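Local coordinates for protein diaminopimelate decarboxylase (Phaeodactylum tricornutum, PDB 7JPJ) that probably decarboxylates diaminopimelate to lysine as a pyridoxal-phosphate-dependent enzyme, working as an obligate dimer, at residues Gly289-Thr301 with Thr308-Leu320. Residues are numbered along the deposited sequence; the frame is centred on the assembly and turned at random.
Sequences GALVSKVQDKVHT and TFLKLDAGMTDVL
A beta hairpin in the beta domain of this fold-type III PLP enzyme, the partner of the TIM-barrel domain, pairs Val-299 with Phe-309 and Asp-297 with Lys-311. Strands 289-300 and 308-312 run antiparallel. A classic beta bulge interrupts them: two successive residues, Gln-296 and Asp-297, stand opposite the single Lys-311. Lys-311 O accepts from Gln-296 N (3.0 Å) and from Asp-297 N (3.3 Å). The Gln-296 chain bends at chi2 (107°), which lets NE2 donate a hydrogen bond to Leu-312 O (3.0 Å). NE2 meets this oxygen from above the carbonyl plane, and also hydrogen-bonds Gln-104 O of the second subunit. With alanine at this position, Leu-312 O is likely to lose its side-chain donor and the dimer interface a hydrogen bond. The Asp-297 and Lys-311 side chains run alongside each other on one face, with CB of Asp-297 against CD of Lys-311. Their salt bridge is long, and a water links Asp-297 OD2 to Lys-311 NZ. Ser-124 of the second subunit hydrogen-bonds Asp-297 OD2, and its Gln-104 hydrogen-bonds Lys-311 NZ. Past the bulge, Asp-313 OD1 accepts from Lys-294 N (3.2 Å), while Thr-27 holds OD2. Further on, Leu-291 CD2 packs on Val-319 CG2 (3.6 Å). Near the hairpin turn, Thr-308 OG1 lies in the His-300 ring plane and shares a hydrogen bond with ND1 (3.1 Å).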
loop_
_atom_site.group_PDB
_atom_site.type_symbol
_atom_site.label_atom_id
_atom_site.label_comp_id
_atom_site.label_asym_id
_atom_site.label_seq_id
_atom_site.Cartn_x
_atom_site.Cartn_y
_atom_site.Cartn_z
ATOM N N GLY A 289 -3.836 -1.003 18.838
ATOM C CA GLY A 289 -2.609 -1.463 18.221
ATOM C C GLY A 289 -1.609 -0.336 18.074
ATOM O O GLY A 289 -1.971 0.831 17.935
ATOM N N ALA A 290 -0.332 -0.709 18.102
ATOM C CA ALA A 290 0.742 0.271 18.036
ATOM C C ALA A 290 1.944 -0.327 17.328
ATOM O O ALA A 290 2.317 -1.476 17.583
ATOM C CB ALA A 290 1.148 0.752 19.434
ATOM N N LEU A 291 2.546 0.462 16.439
ATOM C CA LEU A 291 3.796 0.077 15.797
ATOM C C LEU A 291 4.967 0.436 16.704
ATOM O O LEU A 291 5.076 1.574 17.173
ATOM C CB LEU A 291 3.940 0.767 14.440
ATOM C CG LEU A 291 5.291 0.601 13.738
ATOM C CD1 LEU A 291 5.477 -0.824 13.236
ATOM C CD2 LEU A 291 5.445 1.600 12.605
ATOM N N VAL A 292 5.839 -0.537 16.951
ATOM C CA VAL A 292 6.994 -0.371 17.826
ATOM C C VAL A 292 8.243 -0.559 16.976
ATOM O O VAL A 292 8.498 -1.661 16.472
ATOM C CB VAL A 292 6.970 -1.356 19.001
ATOM C CG1 VAL A 292 8.114 -1.073 19.955
ATOM C CG2 VAL A 292 5.638 -1.283 19.723
ATOM N N SER A 293 9.021 0.508 16.814
ATOM C CA SER A 293 10.231 0.484 16.006
ATOM C C SER A 293 11.371 1.149 16.767
ATOM O O SER A 293 11.177 1.746 17.830
ATOM C CB SER A 293 10.020 1.184 14.657
ATOM O OG SER A 293 9.846 2.579 14.833
ATOM N N LYS A 294 12.570 1.043 16.204
ATOM C CA LYS A 294 13.761 1.647 16.779
ATOM C C LYS A 294 14.303 2.720 15.846
ATOM O O LYS A 294 14.166 2.634 14.621
ATOM C CB LYS A 294 14.845 0.595 17.059
ATOM C CG LYS A 294 14.909 0.165 18.522
ATOM C CD LYS A 294 15.889 -0.982 18.753
ATOM C CE LYS A 294 15.280 -2.068 19.639
ATOM N NZ LYS A 294 15.676 -1.925 21.072
ATOM N N VAL A 295 14.913 3.742 16.443
ATOM C CA VAL A 295 15.594 4.796 15.697
ATOM C C VAL A 295 16.968 4.253 15.313
ATOM O O VAL A 295 17.877 4.190 16.142
ATOM C CB VAL A 295 15.699 6.092 16.504
ATOM C CG1 VAL A 295 16.252 7.212 15.636
ATOM C CG2 VAL A 295 14.341 6.471 17.074
ATOM N N GLN A 296 17.121 3.846 14.055
ATOM C CA GLN A 296 18.369 3.257 13.589
ATOM C C GLN A 296 19.343 4.279 13.020
ATOM O O GLN A 296 20.508 3.935 12.794
ATOM C CB GLN A 296 18.085 2.180 12.534
ATOM C CG GLN A 296 17.185 2.637 11.401
ATOM C CD GLN A 296 17.934 2.829 10.095
ATOM O OE1 GLN A 296 19.151 2.658 10.030
ATOM N NE2 GLN A 296 17.206 3.194 9.046
ATOM N N ASP A 297 18.908 5.517 12.791
ATOM C CA ASP A 297 19.795 6.550 12.272
ATOM C C ASP A 297 19.171 7.918 12.511
ATOM O O ASP A 297 17.951 8.049 12.621
ATOM C CB ASP A 297 20.080 6.351 10.779
ATOM C CG ASP A 297 21.378 7.004 10.340
ATOM O OD1 ASP A 297 22.000 7.723 11.149
ATOM O OD2 ASP A 297 21.777 6.795 9.179
ATOM N N LYS A 298 20.031 8.934 12.585
ATOM C CA LYS A 298 19.612 10.312 12.818
ATOM C C LYS A 298 20.519 11.235 12.015
ATOM O O LYS A 298 21.728 11.275 12.254
ATOM C CB LYS A 298 19.670 10.653 14.311
ATOM C CG LYS A 298 19.135 12.026 14.674
ATOM C CD LYS A 298 19.272 12.286 16.167
ATOM C CE LYS A 298 18.773 13.674 16.538
ATOM N NZ LYS A 298 18.868 13.937 18.003
ATOM N N VAL A 299 19.940 11.968 11.062
ATOM C CA VAL A 299 20.703 12.802 10.142
ATOM C C VAL A 299 20.157 14.225 10.173
ATOM O O VAL A 299 19.044 14.481 10.637
ATOM C CB VAL A 299 20.675 12.247 8.702
ATOM C CG1 VAL A 299 21.163 10.808 8.683
ATOM C CG2 VAL A 299 19.277 12.342 8.125
ATOM N N HIS A 300 20.961 15.160 9.666
ATOM C CA HIS A 300 20.615 16.573 9.697
ATOM C C HIS A 300 20.878 17.225 8.346
ATOM O O HIS A 300 21.717 16.766 7.564
ATOM C CB HIS A 300 21.411 17.330 10.778
ATOM C CG HIS A 300 21.511 16.605 12.083
ATOM N ND1 HIS A 300 20.568 16.735 13.082
ATOM C CD2 HIS A 300 22.446 15.749 12.558
ATOM C CE1 HIS A 300 20.917 15.987 14.114
ATOM N NE2 HIS A 300 22.052 15.377 13.822
ATOM N N THR A 301 20.143 18.302 8.085
ATOM C CA THR A 301 20.427 19.230 7.003
ATOM C C THR A 301 20.590 20.624 7.595
ATOM O O THR A 301 20.177 20.886 8.728
ATOM C CB THR A 301 19.315 19.235 5.940
ATOM O OG1 THR A 301 18.036 19.256 6.580
ATOM C CG2 THR A 301 19.410 18.002 5.059
ATOM N N THR A 308 15.851 18.006 11.157
ATOM C CA THR A 308 16.493 16.859 11.779
ATOM C C THR A 308 15.617 15.642 11.525
ATOM O O THR A 308 14.418 15.667 11.813
ATOM C CB THR A 308 16.694 17.079 13.281
ATOM O OG1 THR A 308 17.780 17.991 13.486
ATOM C CG2 THR A 308 17.006 15.763 13.980
ATOM N N PHE A 309 16.212 14.591 10.966
ATOM C CA PHE A 309 15.477 13.417 10.518
ATOM C C PHE A 309 15.764 12.233 11.432
ATOM O O PHE A 309 16.929 11.909 11.689
ATOM C CB PHE A 309 15.844 13.055 9.077
ATOM C CG PHE A 309 15.492 14.114 8.071
ATOM C CD1 PHE A 309 16.343 15.179 7.836
ATOM C CD2 PHE A 309 14.312 14.036 7.348
ATOM C CE1 PHE A 309 16.019 16.149 6.905
ATOM C CE2 PHE A 309 13.986 15.003 6.417
ATOM C CZ PHE A 309 14.839 16.060 6.196
ATOM N N LEU A 310 14.701 11.591 11.912
ATOM C CA LEU A 310 14.792 10.315 12.607
ATOM C C LEU A 310 14.417 9.208 11.629
ATOM O O LEU A 310 13.285 9.170 11.134
ATOM C CB LEU A 310 13.870 10.281 13.824
ATOM C CG LEU A 310 14.184 11.188 15.015
ATOM C CD1 LEU A 310 13.266 10.841 16.168
ATOM C CD2 LEU A 310 15.637 11.063 15.432
ATOM N N LYS A 311 15.361 8.315 11.349
ATOM C CA LYS A 311 15.151 7.211 10.421
ATOM C C LYS A 311 14.888 5.939 11.217
ATOM O O LYS A 311 15.710 5.539 12.048
ATOM C CB LYS A 311 16.360 7.032 9.502
ATOM C CG LYS A 311 16.887 8.332 8.907
ATOM C CD LYS A 311 18.254 8.142 8.269
ATOM C CE LYS A 311 18.173 8.172 6.757
ATOM N NZ LYS A 311 19.509 7.967 6.127
ATOM N N LEU A 312 13.748 5.308 10.958
ATOM C CA LEU A 312 13.352 4.094 11.656
ATOM C C LEU A 312 13.773 2.855 10.870
ATOM O O LEU A 312 14.285 2.938 9.751
ATOM C CB LEU A 312 11.840 4.072 11.880
ATOM C CG LEU A 312 11.157 5.331 12.411
ATOM C CD1 LEU A 312 9.650 5.170 12.313
ATOM C CD2 LEU A 312 11.577 5.610 13.845
ATOM N N ASP A 313 13.549 1.689 11.477
ATOM C CA ASP A 313 13.657 0.412 10.780
ATOM C C ASP A 313 12.295 -0.095 10.318
ATOM O O ASP A 313 12.085 -1.307 10.198
ATOM C CB ASP A 313 14.360 -0.631 11.654
ATOM C CG ASP A 313 13.611 -0.933 12.945
ATOM O OD1 ASP A 313 12.621 -0.239 13.258
ATOM O OD2 ASP A 313 14.030 -1.875 13.655
ATOM N N ALA A 314 11.365 0.824 10.063
ATOM C CA ALA A 314 10.028 0.501 9.595
ATOM C C ALA A 314 9.571 1.622 8.671
ATOM O O ALA A 314 10.293 2.594 8.442
ATOM C CB ALA A 314 9.064 0.313 10.769
ATOM N N GLY A 315 8.363 1.484 8.135
ATOM C CA GLY A 315 7.839 2.524 7.261
ATOM C C GLY A 315 6.524 2.118 6.630
ATOM O O GLY A 315 5.728 1.387 7.232
ATOM N N MET A 316 6.310 2.604 5.403
ATOM C CA MET A 316 5.088 2.287 4.670
ATOM C C MET A 316 4.887 0.784 4.498
ATOM O O MET A 316 3.758 0.347 4.242
ATOM C CB MET A 316 5.110 2.977 3.307
ATOM C CG MET A 316 6.456 2.895 2.616
ATOM S SD MET A 316 6.383 3.387 0.890
ATOM C CE MET A 316 5.602 4.995 1.032
ATOM N N THR A 317 5.954 -0.011 4.625
ATOM C CA THR A 317 5.824 -1.461 4.692
ATOM C C THR A 317 4.972 -1.910 5.874
ATOM O O THR A 317 4.440 -3.025 5.855
ATOM C CB THR A 317 7.205 -2.107 4.799
ATOM O OG1 THR A 317 7.998 -1.372 5.742
ATOM C CG2 THR A 317 7.907 -2.113 3.454
ATOM N N ASP A 318 4.837 -1.077 6.895
ATOM C CA ASP A 318 4.123 -1.443 8.111
ATOM C C ASP A 318 2.963 -0.518 8.437
ATOM O O ASP A 318 1.928 -0.986 8.918
ATOM C CB ASP A 318 5.103 -1.480 9.288
ATOM C CG ASP A 318 6.418 -2.130 8.915
ATOM O OD1 ASP A 318 6.457 -3.374 8.792
ATOM O OD2 ASP A 318 7.407 -1.393 8.717
ATOM N N VAL A 319 3.104 0.783 8.197
ATOM C CA VAL A 319 2.020 1.743 8.381
ATOM C C VAL A 319 1.977 2.622 7.136
ATOM O O VAL A 319 2.864 3.461 6.931
ATOM C CB VAL A 319 2.192 2.590 9.650
ATOM C CG1 VAL A 319 1.040 3.563 9.794
ATOM C CG2 VAL A 319 2.281 1.699 10.880
ATOM N N LEU A 320 0.953 2.428 6.304
ATOM C CA LEU A 320 0.820 3.142 5.043
ATOM C C LEU A 320 -0.064 4.378 5.139
ATOM O O LEU A 320 0.034 5.259 4.276
ATOM C CB LEU A 320 0.261 2.199 3.968
ATOM C CG LEU A 320 -0.036 2.761 2.577
ATOM C CD1 LEU A 320 1.248 3.098 1.833
ATOM C CD2 LEU A 320 -0.897 1.796 1.783
HETATM O O HOH W 1 20.494 5.735 6.946
#